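Local atomic coordinates of AvrPib protein (Magnaporthe oryzae, PDB entry 5Z1V), a protein that is a MAX effector of the rice blast fungus, with an avirulence function that depends on a positively charged patch and a stabilized hydrophobic core. Residues 30-44 and 47-61. Residues are numbered along the deposited sequence; the frame is centred on the assembly and turned at random. Where two conformers were deposited one is given.
Sequences PKGESREFNIRGKYF and SVSDDGTPSISGSKY
Phe44 and Tyr61 carry the apolar half of this contact. Tyr61 brings CD2 over one face of the Phe44 ring, toward its rim, with CE2 3.5 Å from Phe44 CZ and the ring planes inclined at 59°, neither stacked nor perpendicular. The edge of the same phenylalanine is lined by Ser57 O and by CE of Lys60, while Ile56, its CG1 anti to the backbone N (chi1 -171°), extends CG1 to within 3.9 Å of Phe44 CB. Ile39 adds its CG2 methyl, 3.7 Å from Tyr61 CE2, and strand 13-19 supplies Ile17 as a further neighbour of the tyrosine. At this end, too, Ser57 OG bonds to Thr45 N and, through a water, reaches Tyr43 O.

Backbone pairing occupies the other end. Val48 N donates to Glu33 O over 2.9 Å in a nearly straight bond, whereas Val48 O receives only weak, bent bonds from the amides of Gly32 and Glu33. In the neighbouring pair, a non-hydrogen-bonded one, Ser34 OG and Ser47 OG are hydrogen-bonded at 2.6 Å on the same face of the sheet.

Lys31 works through its aliphatic chain: extended beyond CG, it passes Val48 CG1 and brings CD to 3.6 Å from Asp50 O, where a water links that carbonyl to Lys31 NZ.

The backbone pairing thus joins strand 33-39 to 42-48, Ile56 packs strand 54-56 on Phe44, and the aromatic pair fastens the connection toward strand 62-63 of the other sheet onto this three-stranded antiparallel meander, half of the beta-sandwich characteristic of MAX effectors.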
ATOM      1  N   PRO A  30      -0.997   8.376  -1.547  1.00 15.72           N
ATOM      2  CA  PRO A  30      -1.639   9.121  -2.633  1.00 17.10           C
ATOM      3  C   PRO A  30      -1.381   8.477  -3.985  1.00 20.14           C
ATOM      4  O   PRO A  30      -0.323   7.886  -4.233  1.00 15.60           O
ATOM      5  CB  PRO A  30      -0.993  10.510  -2.552  1.00 20.07           C
ATOM      6  CG  PRO A  30       0.302  10.287  -1.862  1.00 24.07           C
ATOM      7  CD  PRO A  30       0.094   9.138  -0.916  1.00 21.28           C
ATOM      8  N   LYS A  31      -2.375   8.607  -4.867  1.00 18.35           N
ATOM      9  CA  LYS A  31      -2.219   8.160  -6.243  1.00 20.75           C
ATOM     10  C   LYS A  31      -0.974   8.763  -6.869  1.00 15.71           C
ATOM     11  O   LYS A  31      -0.707   9.961  -6.737  1.00 22.10           O
ATOM     12  CB  LYS A  31      -3.444   8.543  -7.079  1.00 21.16           C
ATOM     13  CG  LYS A  31      -4.648   7.670  -6.877  1.00 24.58           C
ATOM     14  CD  LYS A  31      -5.738   8.061  -7.854  1.00 24.36           C
ATOM     15  CE  LYS A  31      -6.972   7.182  -7.702  1.00 28.98           C
ATOM     16  NZ  LYS A  31      -8.068   7.642  -8.601  1.00 39.87           N
ATOM     17  N   GLY A  32      -0.226   7.931  -7.582  1.00 16.48           N
ATOM     18  CA  GLY A  32       0.956   8.381  -8.273  1.00 20.80           C
ATOM     19  C   GLY A  32       2.175   8.532  -7.404  1.00 20.91           C
ATOM     20  O   GLY A  32       3.158   9.138  -7.845  1.00 21.36           O
ATOM     21  N   GLU A  33       2.160   7.986  -6.191  1.00 16.95           N
ATOM     22  CA  GLU A  33       3.265   8.223  -5.266  1.00 15.19           C
ATOM     23  C   GLU A  33       3.638   6.924  -4.570  1.00 11.30           C
ATOM     24  O   GLU A  33       2.938   5.913  -4.687  1.00 13.41           O
ATOM     25  CB  GLU A  33       2.924   9.295  -4.223  1.00 19.11           C
ATOM     26  CG  GLU A  33       2.900  10.720  -4.800  1.00 24.12           C
ATOM     27  CD  GLU A  33       2.647  11.768  -3.737  1.00 33.40           C
ATOM     28  OE1 GLU A  33       3.132  11.589  -2.606  1.00 34.10           O
ATOM     29  OE2 GLU A  33       1.955  12.767  -4.019  1.00 36.59           O
ATOM     30  N   SER A  34       4.756   6.977  -3.843  1.00 12.27           N
ATOM     31  CA  SER A  34       5.292   5.848  -3.075  1.00 11.62           C
ATOM     32  C   SER A  34       5.598   6.311  -1.661  1.00 13.04           C
ATOM     33  O   SER A  34       6.031   7.443  -1.452  1.00 14.41           O
ATOM     34  CB  SER A  34       6.579   5.284  -3.699  1.00 16.12           C
ATOM     35  OG  SER A  34       6.383   4.899  -5.048  1.00 17.04           O
ATOM     36  N   ARG A  35       5.356   5.428  -0.694  1.00 10.87           N
ATOM     37  CA  ARG A  35       5.641   5.705   0.707  1.00 13.35           C
ATOM     38  C   ARG A  35       6.307   4.492   1.343  1.00 10.95           C
ATOM     39  O   ARG A  35       6.048   3.359   0.955  1.00 12.41           O
ATOM     40  CB  ARG A  35       4.360   6.072   1.471  1.00 12.30           C
ATOM     41  CG  ARG A  35       3.750   7.398   1.044  1.00 17.20           C
ATOM     42  CD  ARG A  35       4.705   8.572   1.294  1.00 18.96           C
ATOM     43  NE  ARG A  35       4.059   9.849   0.982  1.00 21.87           N
ATOM     44  CZ  ARG A  35       4.182  10.501  -0.173  1.00 22.36           C
ATOM     45  NH1 ARG A  35       4.946  10.022  -1.143  1.00 17.22           N
ATOM     46  NH2 ARG A  35       3.544  11.653  -0.361  1.00 26.36           N
ATOM     47  N   GLU A  36       7.159   4.740   2.340  1.00 14.17           N
ATOM     48  CA  GLU A  36       7.813   3.690   3.123  1.00 13.52           C
ATOM     49  C   GLU A  36       6.983   3.323   4.351  1.00 11.28           C
ATOM     50  O   GLU A  36       6.446   4.192   5.037  1.00 11.99           O
ATOM     51  CB  GLU A  36       9.193   4.172   3.585  1.00 18.50           C
ATOM     52  CG  GLU A  36      10.197   3.085   3.939  1.00 21.57           C
ATOM     53  CD  GLU A  36      10.725   2.363   2.712  1.00 22.91           C
ATOM     54  OE1 GLU A  36      11.255   1.245   2.870  1.00 25.05           O
ATOM     55  OE2 GLU A  36      10.609   2.915   1.593  1.00 21.26           O
ATOM     56  N   PHE A  37       6.923   2.033   4.653  1.00  9.44           N
ATOM     57  CA  PHE A  37       6.283   1.542   5.863  1.00 10.40           C
ATOM     58  C   PHE A  37       7.141   0.468   6.497  1.00 11.98           C
ATOM     59  O   PHE A  37       7.767  -0.334   5.800  1.00 12.99           O
ATOM     60  CB  PHE A  37       4.889   0.966   5.584  1.00 12.70           C
ATOM     61  CG  PHE A  37       3.943   1.975   5.069  1.00 12.44           C
ATOM     62  CD1 PHE A  37       3.206   2.748   5.937  1.00 11.35           C
ATOM     63  CD2 PHE A  37       3.818   2.180   3.708  1.00 10.75           C
ATOM     64  CE1 PHE A  37       2.348   3.733   5.453  1.00 10.99           C
ATOM     65  CE2 PHE A  37       2.968   3.133   3.218  1.00 14.69           C
ATOM     66  CZ  PHE A  37       2.226   3.919   4.097  1.00 13.19           C
ATOM     67  N   ASN A  38       7.143   0.436   7.826  1.00 10.64           N
ATOM     68  CA  ASN A  38       7.709  -0.663   8.588  1.00 11.66           C
ATOM     69  C   ASN A  38       6.566  -1.617   8.944  1.00 11.48           C
ATOM     70  O   ASN A  38       5.660  -1.259   9.703  1.00 11.01           O
ATOM     71  CB  ASN A  38       8.386  -0.114   9.846  1.00 10.29           C
ATOM     72  CG  ASN A  38       9.124  -1.174  10.640  1.00 16.70           C
ATOM     73  OD1 ASN A  38       8.578  -2.228  10.955  1.00 16.14           O
ATOM     74  ND2 ASN A  38      10.363  -0.875  11.007  1.00 21.30           N
ATOM     75  N   ILE A  39       6.592  -2.819   8.396  1.00  9.44           N
ATOM     76  CA  ILE A  39       5.569  -3.812   8.692  1.00 10.95           C
ATOM     77  C   ILE A  39       6.258  -4.941   9.427  1.00  9.15           C
ATOM     78  O   ILE A  39       7.162  -5.580   8.874  1.00 11.53           O
ATOM     79  CB  ILE A  39       4.864  -4.324   7.428  1.00 10.05           C
ATOM     80  CG1 ILE A  39       4.362  -3.171   6.543  1.00 11.16           C
ATOM     81  CG2 ILE A  39       3.705  -5.230   7.834  1.00  9.72           C
ATOM     82  CD1 ILE A  39       3.378  -2.261   7.204  1.00 13.74           C
ATOM     83  N   ARG A  40       5.856  -5.149  10.688  1.00 11.53           N
ATOM     84  CA  ARG A  40       6.385  -6.210  11.553  1.00 12.52           C
ATOM     85  C   ARG A  40       7.915  -6.239  11.553  1.00 11.59           C
ATOM     86  O   ARG A  40       8.536  -7.303  11.585  1.00 17.95           O
ATOM     87  CB  ARG A  40       5.806  -7.584  11.176  1.00 11.59           C
ATOM     88  CG  ARG A  40       4.270  -7.641  11.094  1.00 13.66           C
ATOM     89  CD  ARG A  40       3.585  -7.325  12.440  1.00 18.83           C
ATOM     90  NE  ARG A  40       2.117  -7.410  12.352  1.00 15.99           N
ATOM     91  CZ  ARG A  40       1.423  -8.487  12.693  1.00 14.07           C
ATOM     92  NH1 ARG A  40       2.056  -9.559  13.151  1.00 15.49           N
ATOM     93  NH2 ARG A  40       0.107  -8.496  12.575  1.00 10.12           N
ATOM     94  N   GLY A  41       8.531  -5.062  11.549  1.00 11.51           N
ATOM     95  CA  GLY A  41       9.971  -4.969  11.661  1.00 15.77           C
ATOM     96  C   GLY A  41      10.751  -4.947  10.361  1.00 16.48           C
ATOM     97  O   GLY A  41      11.986  -4.922  10.403  1.00 18.59           O
ATOM     98  N   LYS A  42      10.089  -4.969   9.212  1.00 12.15           N
ATOM     99  CA  LYS A  42      10.776  -4.880   7.930  1.00 14.01           C
ATOM    100  C   LYS A  42      10.261  -3.664   7.172  1.00 12.06           C
ATOM    101  O   LYS A  42       9.094  -3.303   7.286  1.00 11.83           O
ATOM    102  CB  LYS A  42      10.551  -6.141   7.082  1.00 15.02           C
ATOM    103  CG  LYS A  42      11.107  -7.412   7.673  1.00 18.59           C
ATOM    104  CD  LYS A  42      12.596  -7.539   7.410  1.00 22.96           C
ATOM    105  CE  LYS A  42      13.207  -8.666   8.252  1.00 24.28           C
ATOM    106  NZ  LYS A  42      13.511  -8.213   9.645  1.00 21.21           N
ATOM    107  N   TYR A  43      11.122  -3.043   6.375  1.00 12.16           N
ATOM    108  CA  TYR A  43      10.695  -1.896   5.599  1.00 13.05           C
ATOM    109  C   TYR A  43      10.233  -2.309   4.206  1.00 13.23           C
ATOM    110  O   TYR A  43      10.821  -3.189   3.568  1.00 13.90           O
ATOM    111  CB  TYR A  43      11.820  -0.868   5.490  1.00 11.52           C
ATOM    112  CG  TYR A  43      12.100  -0.157   6.791  1.00 16.38           C
ATOM    113  CD1 TYR A  43      11.340   0.939   7.185  1.00 21.96           C
ATOM    114  CD2 TYR A  43      13.107  -0.596   7.631  1.00 22.48           C
ATOM    115  CE1 TYR A  43      11.591   1.590   8.386  1.00 23.15           C
ATOM    116  CE2 TYR A  43      13.370   0.053   8.824  1.00 24.35           C
ATOM    117  CZ  TYR A  43      12.612   1.135   9.193  1.00 25.19           C
ATOM    118  OH  TYR A  43      12.888   1.763  10.388  1.00 29.05           O
ATOM    119  N   PHE A  44       9.184  -1.636   3.742  1.00 11.83           N
ATOM    120  CA  PHE A  44       8.549  -1.871   2.455  1.00 11.94           C
ATOM    121  C   PHE A  44       8.200  -0.544   1.810  1.00  9.49           C
ATOM    122  O   PHE A  44       7.790   0.392   2.492  1.00 12.97           O
ATOM    123  CB  PHE A  44       7.267  -2.680   2.616  1.00  9.54           C
ATOM    124  CG  PHE A  44       7.497  -4.028   3.182  1.00 10.18           C
ATOM    125  CD1 PHE A  44       7.470  -4.230   4.550  1.00 12.65           C
ATOM    126  CD2 PHE A  44       7.747  -5.101   2.343  1.00 13.70           C
ATOM    127  CE1 PHE A  44       7.685  -5.483   5.082  1.00 11.04           C
ATOM    128  CE2 PHE A  44       7.958  -6.364   2.866  1.00 15.80           C
ATOM    129  CZ  PHE A  44       7.931  -6.555   4.243  1.00 13.13           C
ATOM    130  N   SER A  47       3.564   1.625  -3.403  1.00 11.99           N
ATOM    131  CA  SER A  47       3.341   2.608  -4.455  1.00 10.83           C
ATOM    132  C   SER A  47       1.915   2.489  -4.961  1.00 12.25           C
ATOM    133  O   SER A  47       1.385   1.384  -5.060  1.00 11.18           O
ATOM    134  CB  SER A  47       4.318   2.387  -5.627  1.00 13.27           C
ATOM    135  OG  SER A  47       5.656   2.354  -5.168  1.00 21.23           O
ATOM    136  N   VAL A  48       1.279   3.616  -5.261  1.00 10.84           N
ATOM    137  CA  VAL A  48      -0.025   3.624  -5.917  1.00 11.79           C
ATOM    138  C   VAL A  48       0.140   4.315  -7.263  1.00 10.83           C
ATOM    139  O   VAL A  48       0.649   5.445  -7.332  1.00 12.53           O
ATOM    140  CB  VAL A  48      -1.104   4.324  -5.077  1.00 10.55           C
ATOM    141  CG1 VAL A  48      -2.436   4.271  -5.807  1.00  9.78           C
ATOM    142  CG2 VAL A  48      -1.218   3.653  -3.700  1.00 11.53           C
ATOM    143  N   SER A  49      -0.243   3.612  -8.335  1.00 10.84           N
ATOM    144  CA  SER A  49      -0.136   4.154  -9.679  0.72 13.99           C
ATOM    145  C   SER A  49      -1.237   5.178  -9.931  1.00 12.99           C
ATOM    146  O   SER A  49      -2.180   5.319  -9.151  1.00 11.53           O
ATOM    147  CB  SER A  49      -0.213   3.030 -10.713  0.72 11.04           C
ATOM    148  OG  SER A  49       0.819   2.083 -10.511  0.72 10.08           O
ATOM    149  N   ASP A  50      -1.115   5.885 -11.062  1.00 11.69           N
ATOM    150  CA  ASP A  50      -2.142   6.833 -11.491  1.00 15.27           C
ATOM    151  C   ASP A  50      -3.538   6.219 -11.438  1.00 15.37           C
ATOM    152  O   ASP A  50      -4.512   6.894 -11.081  1.00 15.20           O
ATOM    153  CB  ASP A  50      -1.871   7.307 -12.923  1.00 14.97           C
ATOM    154  CG  ASP A  50      -0.760   8.342 -13.025  1.00 18.06           C
ATOM    155  OD1 ASP A  50      -0.594   8.912 -14.138  1.00 17.56           O
ATOM    156  OD2 ASP A  50      -0.062   8.586 -12.018  1.00 24.72           O
ATOM    157  N   ASP A  51      -3.662   4.950 -11.819  1.00 13.84           N
ATOM    158  CA  ASP A  51      -4.965   4.314 -11.904  1.00 11.92           C
ATOM    159  C   ASP A  51      -5.418   3.738 -10.573  1.00 10.57           C
ATOM    160  O   ASP A  51      -6.429   3.040 -10.533  1.00 13.57           O
ATOM    161  CB  ASP A  51      -4.974   3.237 -13.008  1.00 10.02           C
ATOM    162  CG  ASP A  51      -4.061   2.038 -12.704  1.00 13.91           C
ATOM    163  OD1 ASP A  51      -3.534   1.933 -11.571  1.00 12.30           O
ATOM    164  OD2 ASP A  51      -3.895   1.165 -13.596  1.00  9.32           O
ATOM    165  N   GLY A  52      -4.688   4.014  -9.488  1.00 11.85           N
ATOM    166  CA  GLY A  52      -5.071   3.557  -8.170  1.00 13.66           C
ATOM    167  C   GLY A  52      -4.570   2.174  -7.803  1.00 11.17           C
ATOM    168  O   GLY A  52      -4.772   1.743  -6.655  1.00 10.47           O
ATOM    169  N   THR A  53      -3.929   1.467  -8.738  1.00 11.66           N
ATOM    170  CA  THR A  53      -3.402   0.134  -8.445  1.00  9.30           C
ATOM    171  C   THR A  53      -2.187   0.232  -7.536  1.00 10.81           C
ATOM    172  O   THR A  53      -1.242   0.972  -7.844  1.00 11.19           O
ATOM    173  CB  THR A  53      -2.992  -0.583  -9.729  1.00 11.75           C
ATOM    174  OG1 THR A  53      -4.077  -0.552 -10.666  1.00 20.63           O
ATOM    175  CG2 THR A  53      -2.643  -2.011  -9.422  1.00 11.16           C
ATOM    176  N   PRO A  54      -2.140  -0.523  -6.447  1.00 11.48           N
ATOM    177  CA  PRO A  54      -0.958  -0.516  -5.592  1.00 11.18           C
ATOM    178  C   PRO A  54       0.030  -1.620  -5.947  1.00 11.33           C
ATOM    179  O   PRO A  54      -0.300  -2.627  -6.581  1.00 10.80           O
ATOM    180  CB  PRO A  54      -1.559  -0.755  -4.200  1.00  9.72           C
ATOM    181  CG  PRO A  54      -2.702  -1.693  -4.488  1.00 11.83           C
ATOM    182  CD  PRO A  54      -3.279  -1.215  -5.816  1.00 13.94           C
ATOM    183  N   SER A  55       1.264  -1.402  -5.502  1.00 10.15           N
ATOM    184  CA  SER A  55       2.328  -2.394  -5.544  1.00 10.85           C
ATOM    185  C   SER A  55       3.140  -2.276  -4.260  1.00 11.43           C
ATOM    186  O   SER A  55       3.084  -1.266  -3.552  1.00 11.69           O
ATOM    187  CB  SER A  55       3.202  -2.210  -6.786  1.00 14.31           C
ATOM    188  OG  SER A  55       3.695  -0.887  -6.843  1.00 17.24           O
ATOM    189  N   ILE A  56       3.881  -3.331  -3.936  1.00  9.34           N
ATOM    190  CA  ILE A  56       4.704  -3.315  -2.739  1.00  9.26           C
ATOM    191  C   ILE A  56       6.019  -3.998  -3.082  1.00 11.89           C
ATOM    192  O   ILE A  56       6.072  -4.906  -3.917  1.00 12.31           O
ATOM    193  CB  ILE A  56       3.980  -3.969  -1.524  1.00 10.40           C
ATOM    194  CG1 ILE A  56       4.757  -3.766  -0.221  1.00  8.40           C
ATOM    195  CG2 ILE A  56       3.686  -5.451  -1.770  1.00 11.12           C
ATOM    196  CD1 ILE A  56       3.948  -4.197   1.048  1.00 11.75           C
ATOM    197  N   SER A  57       7.092  -3.495  -2.489  1.00  7.99           N
ATOM    198  CA  SER A  57       8.385  -4.150  -2.552  1.00 10.65           C
ATOM    199  C   SER A  57       8.381  -5.440  -1.734  1.00 12.43           C
ATOM    200  O   SER A  57       7.440  -5.751  -1.001  1.00 13.52           O
ATOM    201  CB  SER A  57       9.465  -3.204  -2.039  1.00 12.35           C
ATOM    202  OG  SER A  57       9.229  -2.869  -0.673  1.00 11.31           O
ATOM    203  N   GLY A  58       9.470  -6.200  -1.854  1.00 13.76           N
ATOM    204  CA  GLY A  58       9.616  -7.426  -1.091  1.00 10.46           C
ATOM    205  C   GLY A  58       8.774  -8.568  -1.627  1.00 14.63           C
ATOM    206  O   GLY A  58       8.122  -8.483  -2.671  1.00 16.34           O
ATOM    207  N   SER A  59       8.800  -9.676  -0.887  1.00 11.42           N
ATOM    208  CA  SER A  59       8.052 -10.862  -1.279  1.00 14.81           C
ATOM    209  C   SER A  59       7.124 -11.405  -0.199  1.00 15.48           C
ATOM    210  O   SER A  59       6.336 -12.308  -0.496  1.00 17.21           O
ATOM    211  CB  SER A  59       9.018 -11.973  -1.726  1.00 20.11           C
ATOM    212  OG  SER A  59       9.927 -12.317  -0.698  1.00 18.75           O
ATOM    213  N   LYS A  60       7.170 -10.873   1.023  1.00 14.96           N
ATOM    214  CA  LYS A  60       6.347 -11.403   2.109  1.00 10.34           C
ATOM    215  C   LYS A  60       4.872 -11.104   1.904  1.00 13.25           C
ATOM    216  O   LYS A  60       4.020 -11.887   2.349  1.00 14.03           O
ATOM    217  CB  LYS A  60       6.782 -10.794   3.439  1.00 16.32           C
ATOM    218  CG  LYS A  60       6.644 -11.706   4.642  1.00 24.85           C
ATOM    219  CD  LYS A  60       6.955 -10.951   5.930  1.00 21.83           C
ATOM    220  CE  LYS A  60       8.169 -10.025   5.810  1.00 28.08           C
ATOM    221  NZ  LYS A  60       9.378 -10.579   5.149  1.00 37.69           N
ATOM    222  N   TYR A  61       4.556  -9.962   1.275  1.00 13.26           N
ATOM    223  CA  TYR A  61       3.197  -9.450   1.183  1.00 10.87           C
ATOM    224  C   TYR A  61       2.843  -9.125  -0.260  1.00 12.04           C
ATOM    225  O   TYR A  61       3.713  -8.922  -1.107  1.00 13.02           O
ATOM    226  CB  TYR A  61       3.017  -8.176   2.025  1.00  9.98           C
ATOM    227  CG  TYR A  61       3.432  -8.344   3.457  1.00 11.50           C
ATOM    228  CD1 TYR A  61       2.798  -9.275   4.259  1.00 10.92           C
ATOM    229  CD2 TYR A  61       4.457  -7.573   4.009  1.00 11.70           C
ATOM    230  CE1 TYR A  61       3.170  -9.457   5.569  1.00 10.33           C
ATOM    231  CE2 TYR A  61       4.837  -7.741   5.336  1.00 11.18           C
ATOM    232  CZ  TYR A  61       4.178  -8.684   6.111  1.00 12.64           C
ATOM    233  OH  TYR A  61       4.529  -8.875   7.425  1.00 13.47           O
TER
HETATM  234  O   HOH W   1      -7.268   6.882 -10.841  1.00 30.94           O
HETATM  235  O   HOH W   2      10.666  -4.518   0.863  1.00 14.89           O